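Local coordinates for protein extracellular PQQ-dependent sugar dehydrogenase (Coprinopsis cinerea, PDB 6JT6) that probably oxidises pyranose sugars with its PQQ-dependent catalytic domain, and carries a haem b in its cytochrome b domain that is likely to relay the electrons, at residues A26-I31 and F141-H146; I45-G50 and R115-C120. All coordinates share one frame; numbering follows the deposited sequence.

Contact 1. Residues A26-I31 and F141-H146; sequences ASWGYI and FGWAFH. With HEM (protoporphyrin IX containing Fe), chain C.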
loop_
_atom_site.group_PDB
_atom_site.type_symbol
_atom_site.label_atom_id
_atom_site.label_comp_id
_atom_site.label_asym_id
_atom_site.label_seq_id
_atom_site.Cartn_x
_atom_site.Cartn_y
_atom_site.Cartn_z
ATOM N N ALA A 26 11.276 -6.059 -0.153
ATOM C CA ALA A 26 10.252 -5.084 -0.417
ATOM C C ALA A 26 9.869 -4.401 0.892
ATOM O O ALA A 26 10.120 -4.950 1.995
ATOM C CB ALA A 26 9.064 -5.764 -1.061
ATOM N N SER A 27 9.249 -3.221 0.763
ATOM C CA SER A 27 8.784 -2.431 1.911
ATOM C C SER A 27 7.327 -2.029 1.772
ATOM O O SER A 27 6.852 -1.723 0.655
ATOM C CB SER A 27 9.558 -1.110 1.981
ATOM O OG SER A 27 10.928 -1.307 1.938
ATOM N N TRP A 28 6.636 -1.979 2.899
ATOM C CA TRP A 28 5.224 -1.509 2.949
ATOM C C TRP A 28 5.205 -0.352 3.921
ATOM O O TRP A 28 5.483 -0.554 5.091
ATOM C CB TRP A 28 4.300 -2.637 3.429
ATOM C CG TRP A 28 4.077 -3.702 2.377
ATOM C CD1 TRP A 28 2.974 -3.848 1.567
ATOM C CD2 TRP A 28 4.978 -4.775 2.028
ATOM N NE1 TRP A 28 3.135 -4.957 0.740
ATOM C CE2 TRP A 28 4.348 -5.541 1.006
ATOM C CE3 TRP A 28 6.249 -5.178 2.496
ATOM C CZ2 TRP A 28 4.959 -6.653 0.412
ATOM C CZ3 TRP A 28 6.861 -6.301 1.890
ATOM C CH2 TRP A 28 6.197 -7.028 0.866
ATOM N N GLY A 29 4.917 0.863 3.440
ATOM C CA GLY A 29 4.905 2.054 4.287
ATOM C C GLY A 29 3.502 2.622 4.389
ATOM O O GLY A 29 2.719 2.470 3.450
ATOM N N TYR A 30 3.163 3.220 5.539
ATOM C CA TYR A 30 1.866 3.856 5.745
ATOM C C TYR A 30 2.006 5.125 6.538
ATOM O O TYR A 30 2.838 5.212 7.421
ATOM C CB TYR A 30 0.868 2.932 6.480
ATOM C CG TYR A 30 0.693 1.618 5.787
ATOM C CD1 TYR A 30 -0.268 1.471 4.769
ATOM C CD2 TYR A 30 1.536 0.522 6.101
ATOM C CE1 TYR A 30 -0.414 0.256 4.103
ATOM C CE2 TYR A 30 1.388 -0.695 5.455
ATOM C CZ TYR A 30 0.426 -0.812 4.456
ATOM O OH TYR A 30 0.274 -2.000 3.778
ATOM N N ILE A 31 1.166 6.099 6.190
ATOM C CA ILE A 31 1.000 7.322 6.951
ATOM C C ILE A 31 -0.500 7.489 7.166
ATOM O O ILE A 31 -1.252 7.416 6.207
ATOM C CB ILE A 31 1.548 8.560 6.199
ATOM C CG1 ILE A 31 2.955 8.303 5.617
ATOM C CG2 ILE A 31 1.625 9.733 7.161
ATOM C CD1 ILE A 31 3.452 9.380 4.648
ATOM N N PHE A 141 -1.903 -6.071 9.526
ATOM C CA PHE A 141 -1.915 -5.911 8.067
ATOM C C PHE A 141 -1.309 -7.138 7.428
ATOM O O PHE A 141 -0.397 -7.780 7.990
ATOM C CB PHE A 141 -1.115 -4.660 7.614
ATOM C CG PHE A 141 -1.888 -3.349 7.672
ATOM C CD1 PHE A 141 -3.167 -3.265 8.229
ATOM C CD2 PHE A 141 -1.294 -2.169 7.204
ATOM C CE1 PHE A 141 -3.859 -2.040 8.294
ATOM C CE2 PHE A 141 -1.970 -0.944 7.256
ATOM C CZ PHE A 141 -3.268 -0.879 7.809
ATOM N N GLY A 142 -1.781 -7.427 6.225
ATOM C CA GLY A 142 -1.169 -8.452 5.402
ATOM C C GLY A 142 -0.232 -7.803 4.397
ATOM O O GLY A 142 -0.332 -6.580 4.100
ATOM N N TRP A 143 0.743 -8.588 3.939
ATOM C CA TRP A 143 1.615 -8.162 2.829
ATOM C C TRP A 143 1.650 -9.318 1.829
ATOM O O TRP A 143 1.550 -10.486 2.229
ATOM C CB TRP A 143 3.042 -7.780 3.330
ATOM C CG TRP A 143 3.774 -8.836 4.069
ATOM C CD1 TRP A 143 3.777 -9.066 5.446
ATOM C CD2 TRP A 143 4.600 -9.856 3.498
ATOM N NE1 TRP A 143 4.576 -10.139 5.740
ATOM C CE2 TRP A 143 5.094 -10.652 4.577
ATOM C CE3 TRP A 143 5.010 -10.156 2.179
ATOM C CZ2 TRP A 143 5.979 -11.739 4.374
ATOM C CZ3 TRP A 143 5.883 -11.255 1.977
ATOM C CH2 TRP A 143 6.332 -12.044 3.081
ATOM N N ALA A 144 1.788 -9.004 0.546
ATOM C CA ALA A 144 1.837 -10.031 -0.494
ATOM C C ALA A 144 2.724 -9.538 -1.631
ATOM O O ALA A 144 2.802 -8.319 -1.893
ATOM C CB ALA A 144 0.423 -10.402 -0.999
ATOM N N PHE A 145 3.379 -10.474 -2.319
ATOM C CA PHE A 145 4.433 -10.102 -3.230
ATOM C C PHE A 145 4.578 -11.172 -4.273
ATOM O O PHE A 145 4.639 -12.358 -3.933
ATOM C CB PHE A 145 5.703 -9.958 -2.392
ATOM C CG PHE A 145 6.925 -9.513 -3.143
ATOM C CD1 PHE A 145 7.164 -8.165 -3.408
ATOM C CD2 PHE A 145 7.912 -10.459 -3.495
ATOM C CE1 PHE A 145 8.346 -7.764 -4.060
ATOM C CE2 PHE A 145 9.088 -10.058 -4.128
ATOM C CZ PHE A 145 9.299 -8.709 -4.420
ATOM N N HIS A 146 4.626 -10.764 -5.545
ATOM C CA HIS A 146 5.075 -11.680 -6.595
ATOM C C HIS A 146 6.462 -11.257 -7.040
ATOM O O HIS A 146 6.653 -10.159 -7.584
ATOM C CB HIS A 146 4.149 -11.672 -7.784
ATOM C CG HIS A 146 4.209 -12.934 -8.563
ATOM N ND1 HIS A 146 5.348 -13.352 -9.216
ATOM C CD2 HIS A 146 3.298 -13.920 -8.724
ATOM C CE1 HIS A 146 5.110 -14.513 -9.800
ATOM N NE2 HIS A 146 3.879 -14.888 -9.502
HETATM C CHA HEM C . -2.363 -15.861 1.779
HETATM C CHB HEM C . -4.075 -17.626 -2.422
HETATM C CHC HEM C . -3.803 -13.224 -4.421
HETATM C CHD HEM C . -2.935 -11.359 0.040
HETATM C C1A HEM C . -2.801 -16.728 0.794
HETATM C C2A HEM C . -2.848 -18.139 0.928
HETATM C C3A HEM C . -3.320 -18.626 -0.269
HETATM C C4A HEM C . -3.571 -17.527 -1.137
HETATM C CMA HEM C . -3.549 -20.086 -0.625
HETATM C CAA HEM C . -2.457 -18.954 2.152
HETATM C CBA HEM C . -0.958 -18.879 2.492
HETATM C CGA HEM C . -0.029 -19.202 1.351
HETATM O O1A HEM C . 0.712 -18.326 0.829
HETATM O O2A HEM C . 0.013 -20.372 0.912
HETATM C C1B HEM C . -4.131 -16.585 -3.344
HETATM C C2B HEM C . -4.478 -16.777 -4.725
HETATM C C3B HEM C . -4.360 -15.533 -5.312
HETATM C C4B HEM C . -3.951 -14.597 -4.238
HETATM C CMB HEM C . -4.856 -18.119 -5.386
HETATM C CAB HEM C . -4.599 -15.089 -6.713
HETATM C CBB HEM C . -4.319 -15.828 -7.781
HETATM C C1C HEM C . -3.626 -12.298 -3.355
HETATM C C2C HEM C . -3.576 -10.893 -3.502
HETATM C C3C HEM C . -3.334 -10.344 -2.236
HETATM C C4C HEM C . -3.204 -11.444 -1.307
HETATM C CMC HEM C . -3.806 -10.176 -4.820
HETATM C CAC HEM C . -3.250 -8.893 -1.906
HETATM C CBC HEM C . -2.702 -8.002 -2.761
HETATM C C1D HEM C . -2.635 -12.479 0.829
HETATM C C2D HEM C . -2.216 -12.351 2.241
HETATM C C3D HEM C . -2.078 -13.588 2.734
HETATM C C4D HEM C . -2.425 -14.480 1.608
HETATM C CMD HEM C . -1.970 -11.090 3.028
HETATM C CAD HEM C . -1.601 -13.973 4.134
HETATM C CBD HEM C . -2.669 -13.935 5.211
HETATM C CGD HEM C . -3.589 -15.111 5.021
HETATM O O1D HEM C . -4.819 -14.975 4.774
HETATM O O2D HEM C . -3.097 -16.246 5.076
HETATM N NA HEM C . -3.220 -16.371 -0.491
HETATM N NB HEM C . -3.831 -15.302 -3.107
HETATM N NC HEM C . -3.357 -12.605 -2.041
HETATM N ND HEM C . -2.784 -13.790 0.494
HETATM FE FE HEM C . -3.298 -14.521 -1.226
HETATM O O HOH W 1 1.241 -4.338 4.389
#
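Tyr30 OH is the best-held polar atom, gripped by two partners. A water lies 2.6 Å from Tyr30 OH, in the ring plane, and Asn59 ND2 is hydrogen-bonded to the hydroxyl. The same water donates to Gly142 O, so it bridges the two strands. The CD2-CE2 edge of Phe141 points at one face of the Tyr30 ring, with CD2 3.5 Å from Tyr30 CZ. The pair is edge-to-face, the planes at 72°, and the side chains meet tip to tip. A leucine in place of Tyr30 would remove the ring and the hydroxyl, and would probably loosen the bridging water and the seat of the Phe141 edge.

The side chains of Trp28 and Trp143 cross at about a right angle. Trp143 CB sits over the centre of the Trp28 six-membered ring, 3.5 Å from Trp28 CE2, a CH-pi contact. Trp143 CG takes the crowded position between backbone N and carbonyl carbon (chi1 57°), which turns the indole edge, at CE3, onto the same face, edge-to-face with planes at 51°. Ala144 O lies at the Trp28 rim, 3.6 Å from CZ2, while Trp28 NE1 is hydrogen-bonded to Gly58 O. Toward the start of strand 26-31, Ala26 CB touches Phe145 CE1 at 3.7 Å.

The other side of strand 141-146 meets the haem. Ala144 CB is 3.6 Å from HEM CHD, and a CB on Gly142 would run into the methyl CMD. This is the aromatic core between two facing sheets of a beta-sandwich, the fold of the cellobiose dehydrogenase cytochrome domain, with one sheet backing the haem pocket.

Contact 2. Residues I45-G50 and R115-C120; sequences IGLFQG and RIVYRC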
loop_
_atom_site.group_PDB
_atom_site.type_symbol
_atom_site.label_atom_id
_atom_site.label_comp_id
_atom_site.label_asym_id
_atom_site.label_seq_id
_atom_site.Cartn_x
_atom_site.Cartn_y
_atom_site.Cartn_z
ATOM N N ILE A 45 -2.110 7.247 3.527
ATOM C CA ILE A 45 -1.157 7.206 2.434
ATOM C C ILE A 45 -0.410 5.888 2.549
ATOM O O ILE A 45 0.016 5.506 3.662
ATOM C CB ILE A 45 -0.157 8.373 2.539
ATOM C CG1 ILE A 45 -0.885 9.722 2.332
ATOM C CG2 ILE A 45 1.001 8.209 1.548
ATOM C CD1 ILE A 45 -0.050 10.917 2.816
ATOM N N GLY A 46 -0.255 5.193 1.415
ATOM C CA GLY A 46 0.542 3.963 1.395
ATOM C C GLY A 46 1.754 4.042 0.476
ATOM O O GLY A 46 1.815 4.875 -0.432
ATOM N N LEU A 47 2.717 3.152 0.719
ATOM C CA LEU A 47 3.871 2.998 -0.142
ATOM C C LEU A 47 4.128 1.519 -0.329
ATOM O O LEU A 47 4.198 0.779 0.665
ATOM C CB LEU A 47 5.106 3.668 0.484
ATOM C CG LEU A 47 6.485 3.243 -0.096
ATOM C CD1 LEU A 47 6.738 3.779 -1.507
ATOM C CD2 LEU A 47 7.618 3.689 0.815
ATOM N N PHE A 48 4.246 1.107 -1.594
ATOM C CA PHE A 48 4.754 -0.217 -1.952
ATOM C C PHE A 48 6.078 0.058 -2.631
ATOM O O PHE A 48 6.130 0.813 -3.600
ATOM C CB PHE A 48 3.851 -0.921 -2.969
ATOM C CG PHE A 48 2.463 -1.258 -2.460
ATOM C CD1 PHE A 48 2.246 -1.676 -1.139
ATOM C CD2 PHE A 48 1.365 -1.207 -3.339
ATOM C CE1 PHE A 48 0.957 -2.020 -0.717
ATOM C CE2 PHE A 48 0.081 -1.544 -2.906
ATOM C CZ PHE A 48 -0.113 -1.948 -1.607
ATOM N N GLN A 49 7.130 -0.606 -2.166
ATOM C CA GLN A 49 8.449 -0.425 -2.757
ATOM C C GLN A 49 9.106 -1.784 -2.856
ATOM O O GLN A 49 9.045 -2.577 -1.921
ATOM C CB GLN A 49 9.300 0.516 -1.897
ATOM C CG GLN A 49 10.704 0.754 -2.461
ATOM C CD GLN A 49 11.358 1.987 -1.856
ATOM O OE1 GLN A 49 10.844 3.087 -1.969
ATOM N NE2 GLN A 49 12.500 1.795 -1.209
ATOM N N GLY A 50 9.758 -2.057 -3.970
ATOM C CA GLY A 50 10.521 -3.275 -4.037
ATOM C C GLY A 50 11.477 -3.256 -5.201
ATOM O O GLY A 50 11.577 -2.232 -5.886
ATOM N N ARG A 115 8.336 1.777 -7.174
ATOM C CA ARG A 115 7.586 2.382 -6.077
ATOM C C ARG A 115 6.163 2.675 -6.491
ATOM O O ARG A 115 5.920 3.173 -7.611
ATOM C CB ARG A 115 8.233 3.697 -5.681
ATOM C CG ARG A 115 9.221 3.583 -4.566
ATOM C CD ARG A 115 9.933 4.911 -4.463
ATOM N NE ARG A 115 9.208 6.028 -3.831
ATOM C CZ ARG A 115 9.431 6.439 -2.573
ATOM N NH1 ARG A 115 10.265 5.755 -1.777
ATOM N NH2 ARG A 115 8.827 7.504 -2.103
ATOM N N ILE A 116 5.208 2.352 -5.614
ATOM C CA ILE A 116 3.830 2.820 -5.871
ATOM C C ILE A 116 3.376 3.536 -4.612
ATOM O O ILE A 116 3.161 2.893 -3.574
ATOM C CB ILE A 116 2.805 1.700 -6.277
ATOM C CG1 ILE A 116 3.295 0.865 -7.452
ATOM C CG2 ILE A 116 1.446 2.318 -6.653
ATOM C CD1 ILE A 116 3.982 -0.395 -7.017
ATOM N N VAL A 117 3.229 4.858 -4.714
ATOM C CA VAL A 117 2.855 5.660 -3.568
ATOM C C VAL A 117 1.405 6.065 -3.818
ATOM O O VAL A 117 1.055 6.518 -4.909
ATOM C CB VAL A 117 3.734 6.928 -3.453
ATOM C CG1 VAL A 117 3.414 7.697 -2.154
ATOM C CG2 VAL A 117 5.210 6.572 -3.575
ATOM N N TYR A 118 0.547 5.892 -2.821
ATOM C CA TYR A 118 -0.867 6.055 -3.103
ATOM C C TYR A 118 -1.611 6.685 -1.931
ATOM O O TYR A 118 -1.190 6.570 -0.770
ATOM C CB TYR A 118 -1.499 4.697 -3.527
ATOM C CG TYR A 118 -1.424 3.645 -2.441
ATOM C CD1 TYR A 118 -2.440 3.531 -1.465
ATOM C CD2 TYR A 118 -0.327 2.753 -2.367
ATOM C CE1 TYR A 118 -2.346 2.586 -0.459
ATOM C CE2 TYR A 118 -0.243 1.785 -1.376
ATOM C CZ TYR A 118 -1.251 1.715 -0.411
ATOM O OH TYR A 118 -1.199 0.747 0.598
ATOM N N ARG A 119 -2.688 7.385 -2.274
ATOM C CA ARG A 119 -3.687 7.801 -1.313
ATOM C C ARG A 119 -4.864 6.844 -1.383
ATOM O O ARG A 119 -5.330 6.512 -2.449
ATOM C CB ARG A 119 -4.133 9.234 -1.621
ATOM C CG ARG A 119 -4.999 9.891 -0.525
ATOM C CD ARG A 119 -5.751 11.089 -1.137
ATOM N NE ARG A 119 -6.378 11.913 -0.115
ATOM C CZ ARG A 119 -7.073 13.007 -0.390
ATOM N NH1 ARG A 119 -7.228 13.377 -1.659
ATOM N NH2 ARG A 119 -7.625 13.703 0.598
ATOM N N CYS A 120 -5.369 6.431 -0.226
ATOM C CA CYS A 120 -6.481 5.487 -0.172
ATOM C C CYS A 120 -7.570 6.114 0.653
ATOM O O CYS A 120 -7.464 6.182 1.889
ATOM C CB CYS A 120 -6.056 4.178 0.502
ATOM S SG CYS A 120 -7.080 2.731 0.096
HETATM O O HOH W 2 1.437 0.278 1.486
#
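Strands 45-50 and 115-120 run antiparallel as direct neighbours. Four backbone hydrogen bonds join them, in the hydrogen-bonded pairs Gly46-Tyr118 and Phe48-Ile116. Gly46 N to Tyr118 O is 2.7 Å and lies in the carbonyl plane. Tyr118 N instead sits above the carbonyl plane of Gly46.

The tight part is the face with Tyr118 and Phe48. Tyr118 CG is in the crowded position between backbone N and carbonyl carbon (chi1 62°). The ring therefore folds back over Gly46, whose CA is 3.4 Å from Tyr118 CZ in a CH-pi contact. A CB on Gly46 would clash with this ring. Tyr118 CE2 lies over the centre of the Phe48 ring, 3.7 Å from Phe48 CE2, with the planes oblique at 46°. A water joins Tyr118 OH to Leu47 O.

The other face is looser and reaches a partly exposed end at Gln49. Ile45 CG2 and Val117 CG1 are 4.4 Å apart. Leu47 CD1 lies over one face of the Arg115 guanidinium, 3.9 Å from CZ. Arg115 bends at chi3 (76°) and runs beside Gln49, so that NH1 donates to Gln49 OE1 at 2.7 Å, nearly along the C=O axis. Asp9 forms a salt bridge with Arg115 NH2.

Ile45 packs on helix 182-191, and Val117 on strand 100-109. On the opposite face, Phe48 and Tyr118 meet Leu71 and Ile82 of the facing sheet.

How the contacts relate
After strands 5-8 and 15-21 the chain lays down strand 26-33, then turns back into its neighbour, strand 43-51. Backbone hydrogen bonds tie the two together, Ser27 N to Gln49 O and Gly29 O to Leu47 N. The chain then builds strands of the facing sheet, returns to the first sheet with strand 100-109, and turns into strand 113-121, where contact 2 closes a loop of 64 residues. It crosses once more to strand 138-146, and contact 1 closes a longer loop of 109 residues. Contact 2 is thus nested inside contact 1. Contact 2 joins strands within one sheet; contact 1 joins that sheet to the other. Trp28 packs on Phe48, linking both contacts in one core.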